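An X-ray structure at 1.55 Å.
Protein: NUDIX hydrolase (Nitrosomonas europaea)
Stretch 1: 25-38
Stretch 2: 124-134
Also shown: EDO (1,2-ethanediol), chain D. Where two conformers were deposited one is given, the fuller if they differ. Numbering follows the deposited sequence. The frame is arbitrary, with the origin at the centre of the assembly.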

# COMPACT_ATOMS: atom_id res chain seq x y z
N GLU A 25 9.05 2.42 -5.99
CA GLU A 25 9.35 3.72 -6.56
C GLU A 25 8.48 3.85 -7.80
O GLU A 25 8.44 2.97 -8.65
CB GLU A 25 10.84 3.85 -6.90
CG GLU A 25 11.66 3.75 -5.62
CD GLU A 25 13.16 3.84 -5.83
OE1 GLU A 25 13.65 3.47 -6.92
OE2 GLU A 25 13.83 4.32 -4.88
N GLU A 26 7.72 4.95 -7.86
CA GLU A 26 6.68 5.10 -8.88
C GLU A 26 6.65 6.54 -9.38
O GLU A 26 7.13 7.46 -8.71
CB GLU A 26 5.31 4.72 -8.30
CG GLU A 26 4.86 5.66 -7.16
CD GLU A 26 3.64 5.13 -6.43
OE1 GLU A 26 3.33 3.91 -6.59
OE2 GLU A 26 3.01 5.93 -5.69
N ILE A 27 6.14 6.71 -10.59
CA ILE A 27 5.98 8.05 -11.16
C ILE A 27 4.48 8.23 -11.36
O ILE A 27 3.93 7.77 -12.37
CB ILE A 27 6.75 8.17 -12.48
CG1 ILE A 27 8.23 7.86 -12.25
CG2 ILE A 27 6.55 9.55 -13.07
CD1 ILE A 27 9.09 7.87 -13.52
N PRO A 28 3.80 8.89 -10.39
CA PRO A 28 2.32 9.03 -10.45
C PRO A 28 1.84 9.98 -11.53
O PRO A 28 0.72 9.82 -12.06
CB PRO A 28 1.95 9.61 -9.07
CG PRO A 28 3.17 9.47 -8.23
CD PRO A 28 4.35 9.51 -9.18
N ARG A 29 2.64 10.99 -11.83
CA ARG A 29 2.32 11.96 -12.87
C ARG A 29 3.63 12.55 -13.26
O ARG A 29 4.61 12.46 -12.51
CB ARG A 29 1.37 13.05 -12.34
CG ARG A 29 1.97 13.99 -11.28
CD ARG A 29 0.90 14.84 -10.55
NE ARG A 29 -0.27 14.04 -10.18
CZ ARG A 29 -0.38 13.29 -9.08
NH1 ARG A 29 0.62 13.24 -8.20
NH2 ARG A 29 -1.49 12.59 -8.86
N GLY A 30 3.68 13.13 -14.45
CA GLY A 30 4.90 13.78 -14.90
C GLY A 30 6.09 12.84 -14.91
O GLY A 30 6.01 11.73 -15.45
N THR A 31 7.18 13.27 -14.27
CA THR A 31 8.43 12.53 -14.30
C THR A 31 9.04 12.20 -12.93
O THR A 31 9.96 11.38 -12.84
CB THR A 31 9.48 13.29 -15.13
OG1 THR A 31 9.56 14.64 -14.68
CG2 THR A 31 9.11 13.26 -16.61
N ALA A 32 8.53 12.84 -11.87
CA ALA A 32 9.15 12.71 -10.54
C ALA A 32 8.92 11.35 -9.91
O ALA A 32 7.78 10.89 -9.82
CB ALA A 32 8.63 13.79 -9.60
N ILE A 33 10.01 10.73 -9.46
CA ILE A 33 9.94 9.47 -8.73
C ILE A 33 9.53 9.68 -7.26
O ILE A 33 10.09 10.51 -6.54
CB ILE A 33 11.26 8.66 -8.83
CG1 ILE A 33 11.57 8.33 -10.29
CG2 ILE A 33 11.20 7.33 -8.04
CD1 ILE A 33 12.96 7.67 -10.53
N LYS A 34 8.55 8.87 -6.84
CA LYS A 34 8.05 8.92 -5.48
C LYS A 34 8.16 7.53 -4.87
O LYS A 34 8.11 6.52 -5.60
CB LYS A 34 6.58 9.38 -5.44
CG LYS A 34 6.32 10.79 -6.04
CD LYS A 34 7.04 11.88 -5.23
CE LYS A 34 6.85 13.24 -5.88
NZ LYS A 34 7.49 14.34 -5.07
N LEU A 35 8.33 7.47 -3.57
CA LEU A 35 8.30 6.20 -2.81
C LEU A 35 6.93 6.00 -2.14
O LEU A 35 6.34 6.94 -1.58
CB LEU A 35 9.37 6.28 -1.72
CG LEU A 35 9.72 4.99 -1.00
CD1 LEU A 35 10.40 4.02 -1.99
CD2 LEU A 35 10.62 5.31 0.22
N ASN A 36 6.44 4.77 -2.15
CA ASN A 36 5.10 4.51 -1.61
C ASN A 36 4.98 3.03 -1.22
O ASN A 36 5.74 2.19 -1.69
CB ASN A 36 4.03 4.86 -2.67
CG ASN A 36 2.61 5.06 -2.09
OD1 ASN A 36 2.39 5.06 -0.89
ND2 ASN A 36 1.66 5.28 -3.00
N GLN A 37 4.03 2.70 -0.35
CA GLN A 37 3.62 1.29 -0.25
C GLN A 37 2.99 0.84 -1.58
O GLN A 37 2.48 1.70 -2.32
CB GLN A 37 2.55 1.13 0.84
CG GLN A 37 3.07 1.08 2.25
CD GLN A 37 3.38 2.49 2.78
OE1 GLN A 37 2.77 3.50 2.35
NE2 GLN A 37 4.29 2.56 3.75
N PRO A 38 2.97 -0.48 -1.86
CA PRO A 38 2.09 -1.00 -2.90
C PRO A 38 0.66 -0.58 -2.54
O PRO A 38 0.23 -0.80 -1.40
CB PRO A 38 2.22 -2.53 -2.72
CG PRO A 38 3.58 -2.69 -2.22
CD PRO A 38 3.68 -1.56 -1.16
C1 EDO D . -0.62 3.13 -6.97
O1 EDO D . -0.55 4.13 -5.91
C2 EDO D . -1.93 3.05 -7.78
O2 EDO D . -2.22 1.75 -8.38
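Stretch 2, residues 124-134: HRTPLVMQCIE

Stretch 2 (H124–E134) lies along the 34–37 end of stretch 1, entering as an extended segment and leaving as a helix. In stretch 1 the strand pieces 25–26 and 34–36 pair with each other, E26 N donating to K34 O (2.8 Å) and K34 N to E26 O (2.7 Å), while residues 27–33 form the loop between them. In stretch 2, H124 is extended (phi/psi -63/142), R125 turns to helical angles (-60/-42), T126 is extended again (-148/168), and a helix follows and continues beyond E134. The two stretches together bury 529 Å².

Backbone contact is confined to a single beta bridge between L35 and H124, whose CA atoms are 4.7 Å apart; the CA atoms of K34 and R125 are the next nearest pair, at 5.1 Å, and the chains then diverge. R125 N donates to L35 O (2.8 Å, 162°), and H124 CA approaches the same oxygen at 3.5 Å in a CA-H...O contact. No further backbone bridge follows. T126 then caps the helix, its OG1 accepting from L128 N at 3.0 Å.

The charged contact is made by R125, which gives up more surface to the partner stretch (130 Å²) than any other residue. The R125 side chain extends to the end of the E26 side chain, where R125 NH1 forms a salt bridge and hydrogen bond with E26 OE2 (2.8 Å, 151°). E26 OE2 also accepts from N36 ND2 (3.1 Å), so one carboxylate oxygen ties the arginine to both strand pieces. P28 lies over one face of the guanidinium, its CG 3.4 Å from R125 NE. The like-charged R29 comes near as well, with NH2 4.3 Å from R125 NH2. At the guanidinium edge, a 1,2-ethanediol, probably from the crystallisation liquor, accepts a weak hydrogen bond from R125 NH1 to its O1 (3.1 Å).

A second polar anchor holds the helix: Q37 NE2 donates to V129 O (3.0 Å, 167°). The CB of Q37 points sideways, but its amide end comes nearer to stretch 2, where NE2 also lies 3.6 Å from I133 CG1 and 4.4 Å from C132 CB.

Other van der Waals contacts lie beside these bonds. V129 CG2 is 3.4 Å from N36 OD1 and 3.6 Å from L35 O, a methyl against polar oxygens. H124 has its CB directed away, yet its ring end returns to meet L35, CD2 to CD2 at 3.9 Å. The aliphatic part of K34 covers the turn, its CB 4.0 Å from R125 CA, before the chain leads away.

Two waters complete the contact. Water 1 accepts from K34 NZ (2.9 Å) and donates to H124 O (2.8 Å); water 2 donates to N36 OD1 (2.9 Å) and lies 2.6 Å from T126 OG1, linking the strand to the capping residue.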

# COMPACT_ATOMS: atom_id res chain seq x y z
N HIS A 124 8.61 10.82 -0.51
CA HIS A 124 7.44 9.97 -0.22
C HIS A 124 6.24 10.52 -0.98
O HIS A 124 6.03 11.75 -1.06
CB HIS A 124 7.12 9.96 1.25
CG HIS A 124 8.10 9.22 2.08
ND1 HIS A 124 7.88 8.98 3.42
CD2 HIS A 124 9.29 8.66 1.78
CE1 HIS A 124 8.92 8.34 3.92
NE2 HIS A 124 9.78 8.12 2.95
N ARG A 125 5.41 9.61 -1.49
CA ARG A 125 4.23 10.03 -2.23
C ARG A 125 3.28 10.90 -1.37
O ARG A 125 2.77 11.92 -1.83
CB ARG A 125 3.51 8.83 -2.83
CG ARG A 125 2.18 9.16 -3.47
CD ARG A 125 2.24 9.00 -4.94
NE ARG A 125 0.99 9.29 -5.65
CZ ARG A 125 0.21 8.37 -6.25
NH1 ARG A 125 0.51 7.07 -6.20
NH2 ARG A 125 -0.90 8.77 -6.90
N THR A 126 3.08 10.50 -0.12
CA THR A 126 2.21 11.28 0.81
C THR A 126 2.77 11.10 2.21
O THR A 126 3.60 10.23 2.43
CB THR A 126 0.75 10.74 0.84
OG1 THR A 126 0.74 9.46 1.49
CG2 THR A 126 0.11 10.62 -0.59
N PRO A 127 2.29 11.92 3.17
CA PRO A 127 2.67 11.72 4.56
C PRO A 127 2.27 10.36 5.13
O PRO A 127 2.82 9.93 6.18
CB PRO A 127 1.94 12.87 5.29
CG PRO A 127 1.77 13.90 4.25
CD PRO A 127 1.40 13.09 3.04
N LEU A 128 1.36 9.65 4.46
CA LEU A 128 0.90 8.35 4.93
C LEU A 128 1.92 7.23 4.78
O LEU A 128 1.83 6.19 5.46
CB LEU A 128 -0.41 7.95 4.26
CG LEU A 128 -1.60 8.90 4.34
CD1 LEU A 128 -2.79 8.08 3.91
CD2 LEU A 128 -1.79 9.53 5.74
N VAL A 129 2.89 7.45 3.88
CA VAL A 129 3.91 6.43 3.66
C VAL A 129 4.62 6.20 4.97
O VAL A 129 4.80 5.04 5.42
CB VAL A 129 4.91 6.85 2.56
CG1 VAL A 129 5.96 5.78 2.39
CG2 VAL A 129 4.16 7.02 1.24
N MSE A 130 5.04 7.29 5.61
CA MSE A 130 5.72 7.15 6.88
C MSE A 130 4.74 6.79 8.00
O MSE A 130 5.03 5.93 8.85
CB MSE A 130 6.47 8.47 7.21
CG MSE A 130 7.42 8.38 8.36
SE MSE A 130 9.05 7.43 7.76
CE MSE A 130 8.61 5.85 8.74
N GLN A 131 3.57 7.42 8.00
CA GLN A 131 2.63 7.21 9.13
C GLN A 131 2.20 5.74 9.22
O GLN A 131 2.12 5.17 10.33
CB GLN A 131 1.39 8.11 9.02
CG GLN A 131 0.52 8.08 10.31
CD GLN A 131 1.33 8.53 11.53
OE1 GLN A 131 1.45 7.81 12.53
NE2 GLN A 131 1.94 9.66 11.41
N CYS A 132 1.90 5.13 8.07
CA CYS A 132 1.43 3.72 8.02
C CYS A 132 2.49 2.79 8.63
O CYS A 132 2.20 1.84 9.35
CB CYS A 132 1.05 3.33 6.57
SG CYS A 132 -0.43 4.22 5.92
N ILE A 133 3.75 3.09 8.33
CA ILE A 133 4.86 2.29 8.91
C ILE A 133 5.00 2.50 10.41
O ILE A 133 5.19 1.54 11.16
CB ILE A 133 6.21 2.62 8.19
CG1 ILE A 133 6.15 2.05 6.78
CG2 ILE A 133 7.41 2.03 8.96
CD1 ILE A 133 7.25 2.59 5.82
N GLU A 134 4.89 3.75 10.85
CA GLU A 134 4.95 4.08 12.28
C GLU A 134 3.89 3.34 13.08
O GLU A 134 4.19 2.73 14.09
CB GLU A 134 4.85 5.59 12.49
CG GLU A 134 6.10 6.29 11.90
CD GLU A 134 6.01 7.81 11.93
OE1 GLU A 134 4.88 8.37 11.91
OE2 GLU A 134 7.08 8.45 11.94
O HOH W 1 6.94 14.12 -2.23
O HOH W 2 0.96 7.39 -0.07